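Local atomic coordinates of aldehyde dehydrogenase 12 (Zea mays, PDB entry 6D97), a protein that catalyses the NAD-dependent oxidation of L-glutamate gamma-semialdehyde to glutamate, the last step of proline catabolism in plants. Residues Phe29-Pro34 and Met234-His239; Gly51-Ser56 and Val230-Ile235; Asp112-Ala117 and Ala212-Asn217; Thr125-Phe130 and Ala147-Ser152; Glu419-Gly424 and Cys455-Ala460. One frame throughout, in Å; residues are numbered along the deposited sequence.

Interaction 1 (Phe29-Pro34 and Met234-His239); sequences FATVSP and MIRLLH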
# COMPACT_ATOMS: atom_id res chain seq x y z
N PHE A 29 14.12 -9.23 36.75
CA PHE A 29 12.71 -9.62 36.68
C PHE A 29 12.50 -11.09 36.99
O PHE A 29 11.35 -11.50 37.23
CB PHE A 29 12.16 -9.30 35.29
CG PHE A 29 12.86 -10.03 34.18
CD1 PHE A 29 12.49 -11.32 33.84
CD2 PHE A 29 13.90 -9.43 33.48
CE1 PHE A 29 13.13 -12.00 32.83
CE2 PHE A 29 14.54 -10.11 32.46
CZ PHE A 29 14.16 -11.40 32.13
N ALA A 30 13.56 -11.89 36.98
CA ALA A 30 13.40 -13.33 37.04
C ALA A 30 13.05 -13.80 38.44
O ALA A 30 13.54 -13.27 39.44
CB ALA A 30 14.68 -14.02 36.56
N THR A 31 12.18 -14.81 38.51
CA THR A 31 11.90 -15.53 39.74
C THR A 31 12.41 -16.97 39.68
O THR A 31 12.10 -17.77 40.56
CB THR A 31 10.40 -15.52 40.04
OG1 THR A 31 9.67 -16.09 38.94
CG2 THR A 31 9.91 -14.10 40.28
N VAL A 32 13.19 -17.31 38.65
CA VAL A 32 13.67 -18.66 38.44
C VAL A 32 15.09 -18.62 37.90
O VAL A 32 15.46 -17.69 37.17
CB VAL A 32 12.74 -19.45 37.49
CG1 VAL A 32 12.77 -18.86 36.08
CG2 VAL A 32 13.10 -20.92 37.45
N SER A 33 15.88 -19.61 38.27
CA SER A 33 17.23 -19.79 37.74
C SER A 33 17.22 -20.99 36.82
O SER A 33 17.08 -22.13 37.31
CB SER A 33 18.23 -19.98 38.88
OG SER A 33 19.49 -20.41 38.38
N PRO A 34 17.37 -20.80 35.51
CA PRO A 34 17.18 -21.92 34.57
C PRO A 34 18.07 -23.11 34.83
O PRO A 34 17.65 -24.25 34.65
CB PRO A 34 17.48 -21.28 33.20
CG PRO A 34 17.18 -19.84 33.41
CD PRO A 34 17.60 -19.53 34.81
N MET A 234 8.78 -13.87 30.78
CA MET A 234 8.72 -12.81 29.78
C MET A 234 7.72 -11.73 30.17
O MET A 234 7.96 -10.54 29.95
CB MET A 234 8.37 -13.40 28.41
CG MET A 234 8.41 -12.38 27.29
SD MET A 234 10.07 -11.72 27.04
CE MET A 234 9.67 -10.15 26.28
N ILE A 235 6.60 -12.13 30.78
CA ILE A 235 5.59 -11.16 31.20
C ILE A 235 6.12 -10.29 32.33
O ILE A 235 5.84 -9.08 32.39
CB ILE A 235 4.29 -11.88 31.60
CG1 ILE A 235 3.63 -12.48 30.36
CG2 ILE A 235 3.34 -10.91 32.27
CD1 ILE A 235 2.50 -13.44 30.68
N ARG A 236 6.91 -10.87 33.24
CA ARG A 236 7.53 -10.08 34.29
C ARG A 236 8.48 -9.04 33.71
O ARG A 236 8.50 -7.89 34.16
CB ARG A 236 8.27 -11.00 35.27
CG ARG A 236 7.35 -11.98 35.95
CD ARG A 236 8.07 -12.86 36.96
NE ARG A 236 7.12 -13.76 37.62
CZ ARG A 236 6.44 -13.45 38.72
NH1 ARG A 236 6.61 -12.27 39.30
NH2 ARG A 236 5.59 -14.32 39.25
N LEU A 237 9.26 -9.43 32.70
CA LEU A 237 10.09 -8.47 31.98
C LEU A 237 9.24 -7.39 31.34
O LEU A 237 9.55 -6.19 31.44
CB LEU A 237 10.93 -9.21 30.93
CG LEU A 237 11.92 -8.49 29.99
CD1 LEU A 237 12.82 -9.55 29.34
CD2 LEU A 237 11.25 -7.63 28.90
N LEU A 238 8.15 -7.79 30.67
CA LEU A 238 7.30 -6.81 29.99
C LEU A 238 6.70 -5.82 30.97
O LEU A 238 6.57 -4.63 30.66
CB LEU A 238 6.21 -7.53 29.20
CG LEU A 238 6.65 -8.21 27.90
CD1 LEU A 238 5.57 -9.14 27.37
CD2 LEU A 238 7.01 -7.16 26.86
N HIS A 239 6.31 -6.30 32.16
CA HIS A 239 5.82 -5.39 33.19
C HIS A 239 6.90 -4.40 33.60
O HIS A 239 6.62 -3.21 33.78
CB HIS A 239 5.33 -6.18 34.40
CG HIS A 239 4.00 -6.84 34.19
ND1 HIS A 239 3.68 -8.06 34.75
CD2 HIS A 239 2.91 -6.45 33.50
CE1 HIS A 239 2.46 -8.40 34.40
NE2 HIS A 239 1.96 -7.44 33.64
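The Phe29 ring lies flat against the side chain of Leu237. CB of Leu237 is 3.7 Å from the centroid of the Phe29 ring and 5° off its normal. This is a CH-pi contact made squarely over the face. The two side chains run side by side and point the same way, and the overlap continues outward. CD1 of Leu237 comes within 3.6 Å of CZ of Phe29, at the far end of the ring. Leu237 holds CG opposite its backbone N (chi1 180°), and this carries the branch along the ring.

Arg236 meets the loop at Phe29 O and Thr31. Its chain is extended from CG to NE. CD of Arg236 passes 3.6 Å from O of Phe29, a van der Waals contact. Further out, the Thr31 methyl sits over one face of the guanidinium, offset toward the rim, with CG2 of Thr31 3.9 Å from CZ of Arg236. The two side chains cross at about a right angle. The charge itself is paired within the helix, where NE of Arg236 forms a salt bridge with OE2 of Glu232. A hydrogen bond from the Thr31 amide to OE1 of Gln233 adds a polar tie between loop and helix.

The contact lays the N-terminal loop before strand 43-49 along helix 229-240. That helix follows strand 218-223 of the Rossmann-type NAD-binding sheet, but the contact lies away from the NAD site. Phe29 also touches Met120, and Leu237 touches Ala117 and Leu121, all three on helix 105-121. Ala30 and Pro34 rest on Phe129 of helix 124-137, so the loop spans three helices.

Interaction 2 (Gly51-Ser56 and Val230-Ile235); sequences GSWTAS and VMEQMI
Trp53 reaches from edge strand 52-54 to Glu232 and Ile235 on helix 229-240. This helix follows strand 218-223 of the parallel Rossmann sheet that binds NAD. The contact thus joins a small separate sheet to the cofactor-binding fold. The tight part is at Glu232. Its CG lies 3.4 Å from CZ3 of Trp53, and the six-membered ring meets the chain at a slant. The ring and carboxylate planes are 55° apart. Glu232 bends at chi2 (-123°), which turns its carboxylate aside to other partners: OE1 accepts from the backbone N of Gln46, and OE2 forms a salt bridge with Arg236, so the buried carboxylate is probably well compensated. Arg236 also makes a cation-pi contact with the indole. Packing is looser at Ile235, where a single methyl approaches the ring. The strand backbone stands well back, with Ser52 exposed to solvent. With an alanine here instead of Trp53, a gap would probably open beside Glu232 and Ile235, and Arg236 would lose its aromatic partner. Ile235 points CG2 at the benzo end of the indole, and CG2 of Ile235 stops 3.9 Å from CZ2 of Trp53.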
# COMPACT_ATOMS: atom_id res chain seq x y z
N GLY A 51 -4.58 -7.74 37.28
CA GLY A 51 -3.45 -6.90 37.63
C GLY A 51 -2.49 -7.45 38.66
O GLY A 51 -1.62 -6.69 39.12
N SER A 52 -2.59 -8.71 39.05
CA SER A 52 -1.66 -9.23 40.05
C SER A 52 -1.36 -10.70 39.79
O SER A 52 -2.16 -11.43 39.19
CB SER A 52 -2.20 -9.03 41.47
OG SER A 52 -3.54 -9.47 41.59
N TRP A 53 -0.19 -11.12 40.26
CA TRP A 53 0.20 -12.52 40.20
C TRP A 53 -0.57 -13.31 41.25
O TRP A 53 -0.70 -12.90 42.40
CB TRP A 53 1.71 -12.65 40.42
CG TRP A 53 2.50 -12.12 39.26
CD1 TRP A 53 3.17 -10.93 39.19
CD2 TRP A 53 2.69 -12.76 38.00
NE1 TRP A 53 3.77 -10.80 37.96
CE2 TRP A 53 3.49 -11.91 37.21
CE3 TRP A 53 2.27 -13.98 37.46
CZ2 TRP A 53 3.87 -12.24 35.91
CZ3 TRP A 53 2.64 -14.30 36.17
CH2 TRP A 53 3.44 -13.44 35.41
N THR A 54 -1.07 -14.48 40.84
CA THR A 54 -2.01 -15.23 41.65
C THR A 54 -1.83 -16.72 41.39
O THR A 54 -1.51 -17.14 40.28
CB THR A 54 -3.45 -14.81 41.35
OG1 THR A 54 -4.36 -15.76 41.92
CG2 THR A 54 -3.66 -14.74 39.84
N ALA A 55 -2.06 -17.51 42.44
CA ALA A 55 -1.96 -18.96 42.33
C ALA A 55 -3.31 -19.55 41.95
O ALA A 55 -4.08 -18.95 41.20
CB ALA A 55 -1.45 -19.57 43.63
N SER A 56 -3.60 -20.74 42.48
CA SER A 56 -4.87 -21.41 42.23
C SER A 56 -5.12 -22.38 43.38
O SER A 56 -4.28 -22.55 44.27
CB SER A 56 -4.87 -22.14 40.89
OG SER A 56 -3.96 -23.23 40.89
N VAL A 230 8.25 -19.96 30.70
CA VAL A 230 9.02 -19.03 29.87
C VAL A 230 8.25 -17.73 29.70
O VAL A 230 8.76 -16.64 29.98
CB VAL A 230 9.36 -19.67 28.52
CG1 VAL A 230 10.05 -18.66 27.62
CG2 VAL A 230 10.23 -20.90 28.72
N MET A 231 7.01 -17.82 29.22
CA MET A 231 6.21 -16.62 29.04
C MET A 231 5.91 -15.94 30.36
O MET A 231 5.73 -14.72 30.40
CB MET A 231 4.90 -16.94 28.31
CG MET A 231 4.99 -16.80 26.82
SD MET A 231 5.77 -15.27 26.26
CE MET A 231 4.51 -14.08 26.67
N GLU A 232 5.86 -16.71 31.45
CA GLU A 232 5.68 -16.09 32.76
C GLU A 232 6.83 -15.16 33.08
O GLU A 232 6.63 -14.02 33.52
CB GLU A 232 5.54 -17.18 33.83
CG GLU A 232 4.79 -16.72 35.07
CD GLU A 232 5.59 -16.87 36.34
OE1 GLU A 232 5.08 -17.47 37.30
OE2 GLU A 232 6.74 -16.39 36.38
N GLN A 233 8.06 -15.62 32.84
CA GLN A 233 9.23 -14.76 33.01
C GLN A 233 9.21 -13.61 32.01
O GLN A 233 9.58 -12.48 32.35
CB GLN A 233 10.51 -15.58 32.85
CG GLN A 233 10.62 -16.73 33.84
CD GLN A 233 10.60 -16.26 35.28
OE1 GLN A 233 11.45 -15.49 35.71
NE2 GLN A 233 9.60 -16.71 36.03
N MET A 234 8.78 -13.87 30.78
CA MET A 234 8.72 -12.81 29.78
C MET A 234 7.72 -11.73 30.17
O MET A 234 7.96 -10.54 29.95
CB MET A 234 8.37 -13.40 28.41
CG MET A 234 8.41 -12.38 27.29
SD MET A 234 10.07 -11.72 27.04
CE MET A 234 9.67 -10.15 26.28
N ILE A 235 6.60 -12.13 30.78
CA ILE A 235 5.59 -11.16 31.20
C ILE A 235 6.12 -10.29 32.33
O ILE A 235 5.84 -9.08 32.39
CB ILE A 235 4.29 -11.88 31.60
CG1 ILE A 235 3.63 -12.48 30.36
CG2 ILE A 235 3.34 -10.91 32.27
CD1 ILE A 235 2.50 -13.44 30.68

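Interaction 3 (Asp112-Ala117 and Ala212-Asn217); sequences DISAKA and ALYMGN
Ser114 and Tyr214 meet through their hydroxyls, joining helix 105-121 to the last turn of helix 203-214, which ends in a Schellman motif. These two residues make the whole contact between the segments. OH of Tyr214 donates to OG of Ser114 over 2.7 Å, a short bond between buried groups. The serine oxygen sits at the edge of the tyrosine ring, near its plane. It also comes 3.4 Å from CE1 of Tyr214, beside the hydroxyl.

Ser114 OG has a second bond, to the carbonyl O of Tyr110 one turn back on its own helix. It can thus give its proton to that carbonyl and accept from the tyrosine. With OG beside the backbone N (chi1 -58°), Ser114 can serve both partners. The helices are well apart here: the nearest CA atoms, those of Ser114 and Tyr214, are 10.0 Å from each other. The long tyrosine side chain bridges most of that distance.

Around the ring, Phe155 and Leu156 of helix 142-157 and Val164 and Leu167 of helix 163-167 pack on it. A phenylalanine in place of Tyr214 would probably keep much of this packing but leave Ser114 OG without its donor in a buried place.

Behind the tyrosine, Gly216 turns the chain with a positive phi of 106°, and its N bonds back to O of Leu213. Asn217 then closes the turn twice on O of Ala212. Its backbone N bonds there over 3.1 Å. Its side chain adds a second bond, in the carbonyl plane and on a lone pair, with ND2 of Asn217 2.9 Å from O of Ala212.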
# COMPACT_ATOMS: atom_id res chain seq x y z
N ASP A 112 7.11 2.36 22.96
CA ASP A 112 8.11 2.49 24.01
C ASP A 112 8.32 1.18 24.76
O ASP A 112 9.47 0.82 25.06
CB ASP A 112 7.70 3.60 24.99
CG ASP A 112 7.88 4.99 24.40
OD1 ASP A 112 8.64 5.13 23.42
OD2 ASP A 112 7.25 5.93 24.92
N ILE A 113 7.24 0.47 25.08
CA ILE A 113 7.36 -0.82 25.75
C ILE A 113 8.20 -1.78 24.91
O ILE A 113 9.10 -2.45 25.42
CB ILE A 113 5.97 -1.41 26.04
CG1 ILE A 113 5.25 -0.57 27.10
CG2 ILE A 113 6.09 -2.86 26.48
CD1 ILE A 113 3.77 -0.87 27.18
N SER A 114 7.91 -1.83 23.61
CA SER A 114 8.65 -2.73 22.73
C SER A 114 10.13 -2.35 22.67
O SER A 114 10.99 -3.23 22.56
CB SER A 114 8.04 -2.71 21.33
OG SER A 114 6.67 -3.09 21.37
N ALA A 115 10.44 -1.05 22.74
CA ALA A 115 11.83 -0.62 22.69
C ALA A 115 12.57 -1.05 23.95
O ALA A 115 13.69 -1.58 23.88
CB ALA A 115 11.91 0.89 22.51
N LYS A 116 11.96 -0.83 25.12
CA LYS A 116 12.57 -1.26 26.37
C LYS A 116 12.73 -2.77 26.42
O LYS A 116 13.77 -3.28 26.86
CB LYS A 116 11.74 -0.76 27.56
CG LYS A 116 11.89 0.72 27.86
CD LYS A 116 10.97 1.14 28.99
CE LYS A 116 10.04 2.24 28.54
NZ LYS A 116 8.61 1.93 28.83
N ALA A 117 11.71 -3.51 25.96
CA ALA A 117 11.78 -4.96 25.98
C ALA A 117 12.83 -5.49 25.00
O ALA A 117 13.58 -6.41 25.33
CB ALA A 117 10.41 -5.56 25.67
N ALA A 212 -1.70 -8.69 19.43
CA ALA A 212 -3.02 -8.42 19.97
C ALA A 212 -3.05 -7.08 20.70
O ALA A 212 -3.97 -6.28 20.50
CB ALA A 212 -3.46 -9.55 20.90
N LEU A 213 -2.05 -6.83 21.54
CA LEU A 213 -2.02 -5.58 22.29
C LEU A 213 -1.84 -4.38 21.37
O LEU A 213 -2.46 -3.33 21.57
CB LEU A 213 -0.90 -5.61 23.34
CG LEU A 213 -1.15 -6.51 24.55
CD1 LEU A 213 0.13 -6.68 25.36
CD2 LEU A 213 -2.26 -5.94 25.40
N TYR A 214 -0.99 -4.52 20.34
CA TYR A 214 -0.72 -3.40 19.44
C TYR A 214 -2.00 -2.85 18.82
O TYR A 214 -2.19 -1.63 18.75
CB TYR A 214 0.24 -3.83 18.32
CG TYR A 214 1.66 -4.15 18.74
CD1 TYR A 214 2.20 -3.61 19.91
CD2 TYR A 214 2.46 -4.97 17.96
CE1 TYR A 214 3.50 -3.90 20.28
CE2 TYR A 214 3.76 -5.27 18.33
CZ TYR A 214 4.27 -4.73 19.49
OH TYR A 214 5.57 -5.02 19.85
N MET A 215 -2.88 -3.74 18.36
CA MET A 215 -4.06 -3.30 17.63
C MET A 215 -5.18 -2.82 18.55
O MET A 215 -6.20 -2.33 18.05
CB MET A 215 -4.58 -4.42 16.73
CG MET A 215 -3.55 -4.94 15.75
SD MET A 215 -2.70 -3.61 14.86
CE MET A 215 -4.06 -2.90 13.93
N GLY A 216 -5.02 -2.94 19.86
CA GLY A 216 -5.99 -2.45 20.80
C GLY A 216 -6.84 -3.49 21.50
O GLY A 216 -7.87 -3.13 22.09
N ASN A 217 -6.47 -4.77 21.45
CA ASN A 217 -7.22 -5.81 22.11
C ASN A 217 -6.74 -5.99 23.55
O ASN A 217 -5.67 -5.52 23.94
CB ASN A 217 -7.09 -7.14 21.36
CG ASN A 217 -7.45 -7.02 19.89
OD1 ASN A 217 -8.62 -6.98 19.53
ND2 ASN A 217 -6.43 -6.95 19.03

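Interaction 4 (Thr125-Phe130 and Ala147-Ser152); sequences TVLDFF and AEVQVS
Val149 points from helix 142-157 at helix 124-137 and fits between Leu127 and Phe130. Its CB already touches the leucine, with CD2 of Leu127 4.0 Å from CB of Val149. Its two methyls then divide the work. CG1, placed opposite the backbone N (chi1 -165°), meets the leucine tip, with CG1 of Val149 3.6 Å from CD2 of Leu127. The same methyl also brushes CB of Phe130. CG2 turns to the phenylalanine, and CG2 of Val149 lies 3.8 Å from CB of Phe130. The contact with Phe130 is thus made at the base of its side chain. The ring itself leads away from Val149 and lies with one face toward the neighbouring Phe129. On the outer side, Leu127 CD2 also comes loosely near CG of the exposed Gln150. All of these contacts are apolar.

The two helix segments cross at 127°, with axes 9.3 Å apart at closest approach. Helices 124-137 and 142-157 follow each other in the chain, with a short connection between them, and their steep apolar crossing lies away from the NAD site. Leu121 of helix 105-121 packs on both Val149 and Phe130. Phe130 also touches Gln233, Met234 and Leu237 of helix 229-240.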
# COMPACT_ATOMS: atom_id res chain seq x y z
N THR A 125 23.14 -11.63 28.94
CA THR A 125 22.71 -12.43 30.07
C THR A 125 21.22 -12.73 30.02
O THR A 125 20.78 -13.77 30.53
CB THR A 125 23.06 -11.74 31.39
OG1 THR A 125 22.46 -10.44 31.42
CG2 THR A 125 24.57 -11.61 31.54
N VAL A 126 20.42 -11.85 29.41
CA VAL A 126 18.99 -12.11 29.31
C VAL A 126 18.71 -13.08 28.17
O VAL A 126 17.85 -13.96 28.29
CB VAL A 126 18.22 -10.79 29.14
CG1 VAL A 126 16.72 -11.06 29.07
CG2 VAL A 126 18.55 -9.84 30.28
N LEU A 127 19.41 -12.92 27.04
CA LEU A 127 19.36 -13.91 25.97
C LEU A 127 19.66 -15.30 26.51
O LEU A 127 18.90 -16.25 26.29
CB LEU A 127 20.36 -13.55 24.87
CG LEU A 127 20.11 -12.45 23.83
CD1 LEU A 127 21.41 -12.12 23.11
CD2 LEU A 127 19.05 -12.88 22.83
N ASP A 128 20.78 -15.43 27.22
CA ASP A 128 21.18 -16.73 27.75
C ASP A 128 20.16 -17.26 28.75
O ASP A 128 19.86 -18.46 28.76
CB ASP A 128 22.57 -16.61 28.38
CG ASP A 128 23.07 -17.92 28.92
OD1 ASP A 128 23.37 -18.82 28.11
OD2 ASP A 128 23.17 -18.05 30.16
N PHE A 129 19.63 -16.38 29.60
CA PHE A 129 18.60 -16.79 30.56
C PHE A 129 17.42 -17.43 29.86
O PHE A 129 16.99 -18.54 30.22
CB PHE A 129 18.15 -15.57 31.38
CG PHE A 129 16.93 -15.81 32.20
CD1 PHE A 129 17.02 -16.35 33.47
CD2 PHE A 129 15.67 -15.48 31.71
CE1 PHE A 129 15.89 -16.57 34.24
CE2 PHE A 129 14.54 -15.69 32.47
CZ PHE A 129 14.65 -16.24 33.74
N PHE A 130 16.87 -16.76 28.84
CA PHE A 130 15.69 -17.29 28.16
C PHE A 130 16.03 -18.52 27.33
O PHE A 130 15.23 -19.46 27.26
CB PHE A 130 15.06 -16.20 27.30
CG PHE A 130 14.08 -15.34 28.05
CD1 PHE A 130 12.85 -15.84 28.44
CD2 PHE A 130 14.40 -14.03 28.37
CE1 PHE A 130 11.95 -15.05 29.12
CE2 PHE A 130 13.50 -13.23 29.05
CZ PHE A 130 12.28 -13.75 29.43
N ALA A 147 17.91 -19.02 19.03
CA ALA A 147 17.25 -18.49 17.84
C ALA A 147 15.84 -18.02 18.16
O ALA A 147 15.35 -17.04 17.58
CB ALA A 147 17.22 -19.54 16.73
N GLU A 148 15.16 -18.71 19.08
CA GLU A 148 13.84 -18.27 19.50
C GLU A 148 13.90 -16.90 20.16
O GLU A 148 13.06 -16.03 19.89
CB GLU A 148 13.22 -19.30 20.45
CG GLU A 148 11.84 -19.78 20.04
CD GLU A 148 11.16 -20.58 21.13
OE1 GLU A 148 10.20 -20.05 21.74
OE2 GLU A 148 11.57 -21.73 21.37
N VAL A 149 14.89 -16.69 21.03
CA VAL A 149 15.01 -15.40 21.69
C VAL A 149 15.42 -14.32 20.69
O VAL A 149 14.96 -13.17 20.78
CB VAL A 149 16.01 -15.49 22.85
CG1 VAL A 149 15.87 -14.28 23.75
CG2 VAL A 149 15.79 -16.77 23.64
N GLN A 150 16.29 -14.66 19.74
CA GLN A 150 16.74 -13.69 18.76
C GLN A 150 15.59 -13.22 17.87
O GLN A 150 15.45 -12.02 17.61
CB GLN A 150 17.87 -14.28 17.92
CG GLN A 150 19.21 -14.32 18.63
CD GLN A 150 20.21 -15.23 17.95
OE1 GLN A 150 19.83 -16.19 17.28
NE2 GLN A 150 21.50 -14.94 18.12
N VAL A 151 14.77 -14.16 17.40
CA VAL A 151 13.58 -13.79 16.63
C VAL A 151 12.69 -12.88 17.45
O VAL A 151 12.21 -11.84 16.97
CB VAL A 151 12.83 -15.05 16.17
CG1 VAL A 151 11.45 -14.67 15.64
CG2 VAL A 151 13.62 -15.80 15.12
N SER A 152 12.45 -13.25 18.71
CA SER A 152 11.63 -12.42 19.60
C SER A 152 12.23 -11.03 19.75
O SER A 152 11.51 -10.03 19.70
CB SER A 152 11.50 -13.10 20.97
OG SER A 152 11.08 -14.45 20.82

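Interaction 5 (Glu419-Gly424 and Cys455-Ala460); sequences EILKSG and CERMNA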
# COMPACT_ATOMS: atom_id res chain seq x y z
N GLU A 419 3.39 -46.45 -4.25
CA GLU A 419 2.64 -47.01 -3.13
C GLU A 419 2.05 -45.91 -2.25
O GLU A 419 0.95 -46.08 -1.71
CB GLU A 419 3.55 -47.92 -2.30
CG GLU A 419 4.24 -49.02 -3.10
CD GLU A 419 3.28 -50.08 -3.61
OE1 GLU A 419 2.14 -50.15 -3.09
OE2 GLU A 419 3.66 -50.85 -4.53
N ILE A 420 2.76 -44.79 -2.11
CA ILE A 420 2.26 -43.66 -1.33
C ILE A 420 0.90 -43.20 -1.85
O ILE A 420 -0.04 -42.96 -1.08
CB ILE A 420 3.28 -42.51 -1.34
CG1 ILE A 420 4.58 -42.92 -0.66
CG2 ILE A 420 2.71 -41.27 -0.67
CD1 ILE A 420 5.69 -41.93 -0.85
N LEU A 421 0.77 -43.09 -3.18
CA LEU A 421 -0.44 -42.53 -3.78
C LEU A 421 -1.66 -43.42 -3.58
O LEU A 421 -2.79 -42.94 -3.73
CB LEU A 421 -0.21 -42.29 -5.27
CG LEU A 421 0.67 -41.08 -5.54
CD1 LEU A 421 0.80 -40.84 -7.03
CD2 LEU A 421 0.11 -39.85 -4.84
N LYS A 422 -1.46 -44.68 -3.23
CA LYS A 422 -2.58 -45.59 -3.04
C LYS A 422 -3.36 -45.22 -1.78
O LYS A 422 -2.81 -44.67 -0.82
CB LYS A 422 -2.08 -47.03 -2.96
CG LYS A 422 -1.44 -47.50 -4.25
CD LYS A 422 -0.79 -48.86 -4.08
CE LYS A 422 -0.80 -49.62 -5.39
NZ LYS A 422 0.51 -50.23 -5.72
N SER A 423 -4.66 -45.50 -1.81
CA SER A 423 -5.50 -45.23 -0.66
C SER A 423 -5.07 -46.09 0.52
O SER A 423 -4.51 -47.18 0.36
CB SER A 423 -6.97 -45.49 -1.00
OG SER A 423 -7.83 -44.63 -0.28
N GLY A 424 -5.31 -45.59 1.73
CA GLY A 424 -4.86 -46.26 2.93
C GLY A 424 -3.40 -45.96 3.21
O GLY A 424 -3.07 -45.44 4.28
N CYS A 455 0.81 -33.80 -3.03
CA CYS A 455 0.78 -32.56 -2.26
C CYS A 455 -0.62 -31.97 -2.23
O CYS A 455 -1.05 -31.42 -1.20
CB CYS A 455 1.78 -31.55 -2.83
SG CYS A 455 3.52 -32.03 -2.69
N GLU A 456 -1.36 -32.08 -3.33
CA GLU A 456 -2.72 -31.55 -3.37
C GLU A 456 -3.66 -32.38 -2.50
O GLU A 456 -4.63 -31.84 -1.95
CB GLU A 456 -3.22 -31.50 -4.82
CG GLU A 456 -4.69 -31.16 -4.99
CD GLU A 456 -4.99 -29.69 -4.79
OE1 GLU A 456 -4.04 -28.90 -4.57
OE2 GLU A 456 -6.18 -29.31 -4.86
N ARG A 457 -3.39 -33.67 -2.34
CA ARG A 457 -4.25 -34.53 -1.53
C ARG A 457 -4.03 -34.36 -0.03
O ARG A 457 -4.83 -34.88 0.75
CB ARG A 457 -4.07 -35.99 -1.93
CG ARG A 457 -4.78 -36.37 -3.22
CD ARG A 457 -4.30 -37.71 -3.77
NE ARG A 457 -4.63 -38.83 -2.90
CZ ARG A 457 -4.21 -40.08 -3.09
NH1 ARG A 457 -3.43 -40.36 -4.12
NH2 ARG A 457 -4.56 -41.03 -2.24
N MET A 458 -2.97 -33.66 0.38
CA MET A 458 -2.73 -33.43 1.80
C MET A 458 -3.76 -32.46 2.36
O MET A 458 -4.34 -31.65 1.64
CB MET A 458 -1.32 -32.89 2.03
CG MET A 458 -0.21 -33.89 1.70
SD MET A 458 1.43 -33.14 1.62
CE MET A 458 2.37 -34.50 0.92
N ASN A 459 -3.98 -32.55 3.67
CA ASN A 459 -4.97 -31.72 4.36
C ASN A 459 -4.36 -30.51 5.05
O ASN A 459 -5.10 -29.69 5.60
CB ASN A 459 -5.73 -32.55 5.40
CG ASN A 459 -6.60 -33.62 4.77
OD1 ASN A 459 -7.31 -33.37 3.79
ND2 ASN A 459 -6.56 -34.81 5.35
N ALA A 460 -3.03 -30.38 5.04
CA ALA A 460 -2.34 -29.26 5.67
C ALA A 460 -1.41 -28.62 4.66
O ALA A 460 -0.75 -29.31 3.88
CB ALA A 460 -1.56 -29.72 6.91
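The guanidinium of Arg457 grips one backbone oxygen, O of Leu421, with both terminal nitrogens. NH1 of Arg457 donates to O of Leu421 over 2.7 Å, at an N-H...O angle of 153°. This donor lies in the carbonyl plane and uses a lone pair. NH2 of Arg457 donates to the same O of Leu421 over 3.0 Å and is more bent, at 135°. It comes from above the carbonyl plane. The oxygen itself lies close to the guanidinium plane, so the group meets it end-on. Two bonds to a single atom fix the turn of the guanidinium, and the bend of the arginine chain at chi3 (65°) helps bring it there. The charge is paired with Glu453, one turn back on the helix, through a salt bridge from NH1 to OE2. Phe426 adds a cation-pi contact.

The two bonds tie segment 419-424 to the end of helix 448-457. This helix links the parallel strands 437-443 and 463-467 in a beta-alpha-beta crossover. These strands belong to the large mixed sheet, consistent with the catalytic domain of aldehyde dehydrogenases.

Lys422 points away from Arg457, and its NZ forms a salt bridge over 3.1 Å with OE1 of Glu419. Glu456 faces a different partner, bonding through OE2 to the backbone N of Lys94 of a neighbouring subunit. Packing is slight and lies beside the two hydrogen bonds. CD2 of Leu421 is 3.6 Å from NH1 of Arg457, and the two side chains cross at a slant. Leu421 also rests on Leu450 and Ala454 of helix 448-457.

Overall arrangement
Interactions 1 to 4 lie together, with centres 9 to 19 Å apart, while interaction 5 is about 39 to 45 Å from each of them, on the far side of the chain. Interactions 1 and 2 share helix 229-240, and each brings an N-terminal segment to it. Interaction 4 reaches the same helix through Phe129 and Phe130. Interactions 2 and 3 are buried, 1 and 4 partly so, and 5 is at the surface. Chemistry varies with place. Interaction 4 is apolar, 1 and 2 mix aromatic packing with charged neighbours, and 3 rests on one buried hydroxyl pair. In interaction 5 an arginine holds a backbone carbonyl.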